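Local coordinates for protein DNA endonuclease I-HmuI (Bacillus phage SPO1, PDB 1U3E) that probably cleaves DNA as an HNH homing endonuclease in intron homing, and binds DNA through a helix-turn-helix domain, at residues V155-R160 against F168-N173. Sequence-based numbering, arbitrary orientation.
Sequences VLKGHR and FRYKLN. With nucleotides of chain A; nucleotides of chain B.
L156, in the last turn of helix 149-157, comes nearest R169 of edge strand 167-170, CA to CA 5.3 Å; with no hydrogen bond across, the contact is side-chain packing. L156 CD2 stands over the centre of the Y170 ring in a CH-pi contact, 3.8 Å from the centroid and 3° off the normal, while its CB meets Y170 CZ. The same CD2 lies against F168 CB; leucine's other branch puts CD1 3.9 Å from Y170 CE2. With CG1 anti to the backbone N (chi1 -179°), V155 brings that methyl to the edge of the F168 ring, 3.7 Å from its CD1; V125 of the neighbouring strand packs on F168. At G158 the helix ends in a Schellman motif, whose positive phi glycine tolerates. R160 NH2 bonds N7 of DG8 of chain B at 3.2 Å, and C7 of DT7 of chain B lies over one guanidinium face, toward its rim. K157 NZ and Y170 OH converge on a phosphate, giving weak bonds to OP1 and OP2 of DT24 of chain A. An apolar interior thus joins helix to sheet, while polar ends reach chains A and B, reading a base and, more weakly, holding a phosphate, consistent with a helix-turn-helix module.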
loop_
_atom_site.group_PDB
_atom_site.type_symbol
_atom_site.label_atom_id
_atom_site.label_comp_id
_atom_site.label_asym_id
_atom_site.label_seq_id
_atom_site.Cartn_x
_atom_site.Cartn_y
_atom_site.Cartn_z
ATOM N N VAL D 155 -13.022 31.674 7.483
ATOM C CA VAL D 155 -13.900 31.819 8.616
ATOM C C VAL D 155 -13.906 30.544 9.426
ATOM O O VAL D 155 -13.853 30.599 10.666
ATOM C CB VAL D 155 -15.330 32.125 8.180
ATOM C CG1 VAL D 155 -16.272 32.304 9.362
ATOM C CG2 VAL D 155 -15.352 33.350 7.284
ATOM N N LEU D 156 -13.953 29.398 8.760
ATOM C CA LEU D 156 -13.960 28.121 9.463
ATOM C C LEU D 156 -12.716 27.938 10.341
ATOM O O LEU D 156 -12.804 27.375 11.427
ATOM C CB LEU D 156 -14.063 26.966 8.458
ATOM C CG LEU D 156 -15.371 26.644 7.719
ATOM C CD1 LEU D 156 -15.082 25.748 6.519
ATOM C CD2 LEU D 156 -16.347 25.965 8.658
ATOM N N LYS D 157 -11.563 28.419 9.874
ATOM C CA LYS D 157 -10.303 28.286 10.618
ATOM C C LYS D 157 -10.073 29.379 11.654
ATOM O O LYS D 157 -9.164 29.274 12.476
ATOM C CB LYS D 157 -9.107 28.274 9.663
ATOM C CG LYS D 157 -9.083 27.123 8.682
ATOM C CD LYS D 157 -9.002 25.779 9.377
ATOM C CE LYS D 157 -8.911 24.655 8.363
ATOM N NZ LYS D 157 -8.247 23.454 8.939
ATOM N N GLY D 158 -10.881 30.430 11.607
ATOM C CA GLY D 158 -10.747 31.508 12.565
ATOM C C GLY D 158 -9.803 32.606 12.049
ATOM O O GLY D 158 -9.321 33.433 12.817
ATOM N N HIS D 159 -9.565 32.607 10.743
ATOM C CA HIS D 159 -8.710 33.598 10.126
ATOM C C HIS D 159 -9.508 34.835 9.729
ATOM O O HIS D 159 -8.952 35.910 9.521
ATOM C CB HIS D 159 -8.036 32.974 8.923
ATOM C CG HIS D 159 -7.196 31.782 9.311
ATOM N ND1 HIS D 159 -6.508 31.680 10.500
ATOM C CD2 HIS D 159 -6.914 30.653 8.618
ATOM C CE1 HIS D 159 -5.837 30.543 10.527
ATOM N NE2 HIS D 159 -6.066 29.900 9.396
ATOM N N ARG D 160 -10.789 34.674 9.616
ATOM C CA ARG D 160 -11.719 35.736 9.323
ATOM C C ARG D 160 -12.938 35.433 10.147
ATOM O O ARG D 160 -13.304 34.269 10.309
ATOM C CB ARG D 160 -12.067 35.813 7.839
ATOM C CG ARG D 160 -10.912 36.246 6.947
ATOM C CD ARG D 160 -10.580 37.717 7.113
ATOM N NE ARG D 160 -9.786 38.207 5.976
ATOM C CZ ARG D 160 -10.339 38.547 4.807
ATOM N NH1 ARG D 160 -11.654 38.444 4.646
ATOM N NH2 ARG D 160 -9.576 38.989 3.805
ATOM N N PHE D 168 -19.244 30.705 9.618
ATOM C CA PHE D 168 -19.243 29.272 9.454
ATOM C C PHE D 168 -18.552 28.542 10.579
ATOM O O PHE D 168 -17.645 29.089 11.203
ATOM C CB PHE D 168 -18.649 28.926 8.090
ATOM C CG PHE D 168 -19.172 29.819 6.995
ATOM C CD1 PHE D 168 -18.617 31.083 6.808
ATOM C CD2 PHE D 168 -20.241 29.432 6.187
ATOM C CE1 PHE D 168 -19.123 31.927 5.829
ATOM C CE2 PHE D 168 -20.751 30.260 5.213
ATOM C CZ PHE D 168 -20.195 31.527 5.031
ATOM N N ARG D 169 -18.981 27.309 10.832
ATOM C CA ARG D 169 -18.414 26.478 11.880
ATOM C C ARG D 169 -18.585 25.037 11.438
ATOM O O ARG D 169 -19.610 24.691 10.866
ATOM C CB ARG D 169 -19.102 26.725 13.210
ATOM C CG ARG D 169 -19.147 28.168 13.656
ATOM C CD ARG D 169 -17.741 28.709 13.888
ATOM N NE ARG D 169 -17.526 29.966 13.172
ATOM C CZ ARG D 169 -17.604 31.175 13.721
ATOM N NH1 ARG D 169 -17.885 31.294 14.998
ATOM N NH2 ARG D 169 -17.412 32.268 12.992
ATOM N N TYR D 170 -17.593 24.194 11.698
ATOM C CA TYR D 170 -17.674 22.788 11.297
ATOM C C TYR D 170 -18.708 21.994 12.072
ATOM O O TYR D 170 -18.993 22.287 13.228
ATOM C CB TYR D 170 -16.334 22.086 11.485
ATOM C CG TYR D 170 -15.180 22.726 10.777
ATOM C CD1 TYR D 170 -14.375 23.660 11.418
ATOM C CD2 TYR D 170 -14.858 22.355 9.476
ATOM C CE1 TYR D 170 -13.271 24.198 10.783
ATOM C CE2 TYR D 170 -13.763 22.883 8.829
ATOM C CZ TYR D 170 -12.966 23.799 9.484
ATOM O OH TYR D 170 -11.837 24.271 8.848
ATOM N N LYS D 171 -19.263 20.978 11.435
ATOM C CA LYS D 171 -20.223 20.139 12.103
ATOM C C LYS D 171 -19.377 19.036 12.713
ATOM O O LYS D 171 -18.825 18.214 11.995
ATOM C CB LYS D 171 -21.200 19.544 11.099
ATOM C CG LYS D 171 -22.549 19.164 11.695
ATOM C CD LYS D 171 -22.408 18.319 12.958
ATOM C CE LYS D 171 -23.744 18.130 13.668
ATOM N NZ LYS D 171 -24.749 17.410 12.826
ATOM N N LEU D 172 -19.253 19.020 14.034
ATOM C CA LEU D 172 -18.456 17.992 14.699
ATOM C C LEU D 172 -19.305 16.756 14.968
ATOM O O LEU D 172 -20.534 16.830 15.003
ATOM C CB LEU D 172 -17.895 18.525 16.015
ATOM C CG LEU D 172 -17.256 19.910 15.909
ATOM C CD1 LEU D 172 -16.764 20.348 17.278
ATOM C CD2 LEU D 172 -16.119 19.877 14.911
ATOM N N ASN D 173 -18.641 15.622 15.166
ATOM C CA ASN D 173 -19.329 14.360 15.419
ATOM C C ASN D 173 -20.124 13.911 14.186
ATOM O O ASN D 173 -21.167 14.482 13.854
ATOM C CB ASN D 173 -20.258 14.488 16.635
ATOM C CG ASN D 173 -21.094 13.238 16.867
ATOM O OD1 ASN D 173 -22.021 12.946 16.108
ATOM N ND2 ASN D 173 -20.764 12.487 17.917
ATOM P P DT A 24 -10.503 22.690 5.647
ATOM O OP1 DT A 24 -10.251 21.963 6.909
ATOM O OP2 DT A 24 -11.723 23.513 5.494
ATOM O "O5'" DT A 24 -9.256 23.617 5.373
ATOM C "C5'" DT A 24 -8.738 23.697 4.074
ATOM C "C4'" DT A 24 -7.275 24.019 4.131
ATOM O "O4'" DT A 24 -6.857 24.094 2.752
ATOM C "C3'" DT A 24 -7.048 25.410 4.715
ATOM O "O3'" DT A 24 -5.816 25.524 5.440
ATOM C "C2'" DT A 24 -7.140 26.308 3.499
ATOM C "C1'" DT A 24 -6.597 25.433 2.385
ATOM N N1 DT A 24 -7.229 25.682 1.078
ATOM C C2 DT A 24 -6.399 25.977 0.028
ATOM O O2 DT A 24 -5.182 25.975 0.122
ATOM N N3 DT A 24 -7.044 26.274 -1.143
ATOM C C4 DT A 24 -8.407 26.296 -1.370
ATOM O O4 DT A 24 -8.840 26.588 -2.487
ATOM C C5 DT A 24 -9.220 25.954 -0.228
ATOM C C7 DT A 24 -10.707 25.952 -0.376
ATOM C C6 DT A 24 -8.598 25.657 0.923
ATOM P P DT B 7 -16.057 43.915 7.426
ATOM O OP1 DT B 7 -17.473 44.285 7.201
ATOM O OP2 DT B 7 -15.643 43.314 8.720
ATOM O "O5'" DT B 7 -15.635 42.887 6.291
ATOM C "C5'" DT B 7 -14.698 43.253 5.301
ATOM C "C4'" DT B 7 -15.375 43.370 3.959
ATOM O "O4'" DT B 7 -14.380 43.877 3.048
ATOM C "C3'" DT B 7 -15.825 42.041 3.367
ATOM O "O3'" DT B 7 -16.994 42.161 2.554
ATOM C "C2'" DT B 7 -14.597 41.563 2.620
ATOM C "C1'" DT B 7 -13.910 42.854 2.179
ATOM N N1 DT B 7 -12.446 42.786 2.357
ATOM C C2 DT B 7 -11.603 43.027 1.289
ATOM O O2 DT B 7 -11.992 43.325 0.174
ATOM N N3 DT B 7 -10.270 42.899 1.581
ATOM C C4 DT B 7 -9.708 42.561 2.796
ATOM O O4 DT B 7 -8.487 42.469 2.905
ATOM C C5 DT B 7 -10.648 42.336 3.865
ATOM C C7 DT B 7 -10.133 41.970 5.219
ATOM C C6 DT B 7 -11.948 42.464 3.597
ATOM P P DG B 8 -17.747 40.835 2.077
ATOM O OP1 DG B 8 -19.135 41.152 1.707
ATOM O OP2 DG B 8 -17.484 39.794 3.093
ATOM O "O5'" DG B 8 -16.955 40.463 0.754
ATOM C "C5'" DG B 8 -16.891 41.408 -0.300
ATOM C "C4'" DG B 8 -16.182 40.844 -1.506
ATOM O "O4'" DG B 8 -14.744 40.954 -1.335
ATOM C "C3'" DG B 8 -16.455 39.351 -1.690
ATOM O "O3'" DG B 8 -16.373 39.044 -3.088
ATOM C "C2'" DG B 8 -15.320 38.716 -0.907
ATOM C "C1'" DG B 8 -14.187 39.665 -1.247
ATOM N N9 DG B 8 -12.999 39.685 -0.399
ATOM C C8 DG B 8 -12.930 39.426 0.944
ATOM N N7 DG B 8 -11.706 39.385 1.397
ATOM C C5 DG B 8 -10.918 39.662 0.288
ATOM C C6 DG B 8 -9.502 39.734 0.160
ATOM O O6 DG B 8 -8.638 39.564 1.029
ATOM N N1 DG B 8 -9.121 40.035 -1.136
ATOM C C2 DG B 8 -9.979 40.251 -2.177
ATOM N N2 DG B 8 -9.399 40.548 -3.354
ATOM N N3 DG B 8 -11.304 40.185 -2.078
ATOM C C4 DG B 8 -11.699 39.882 -0.822
#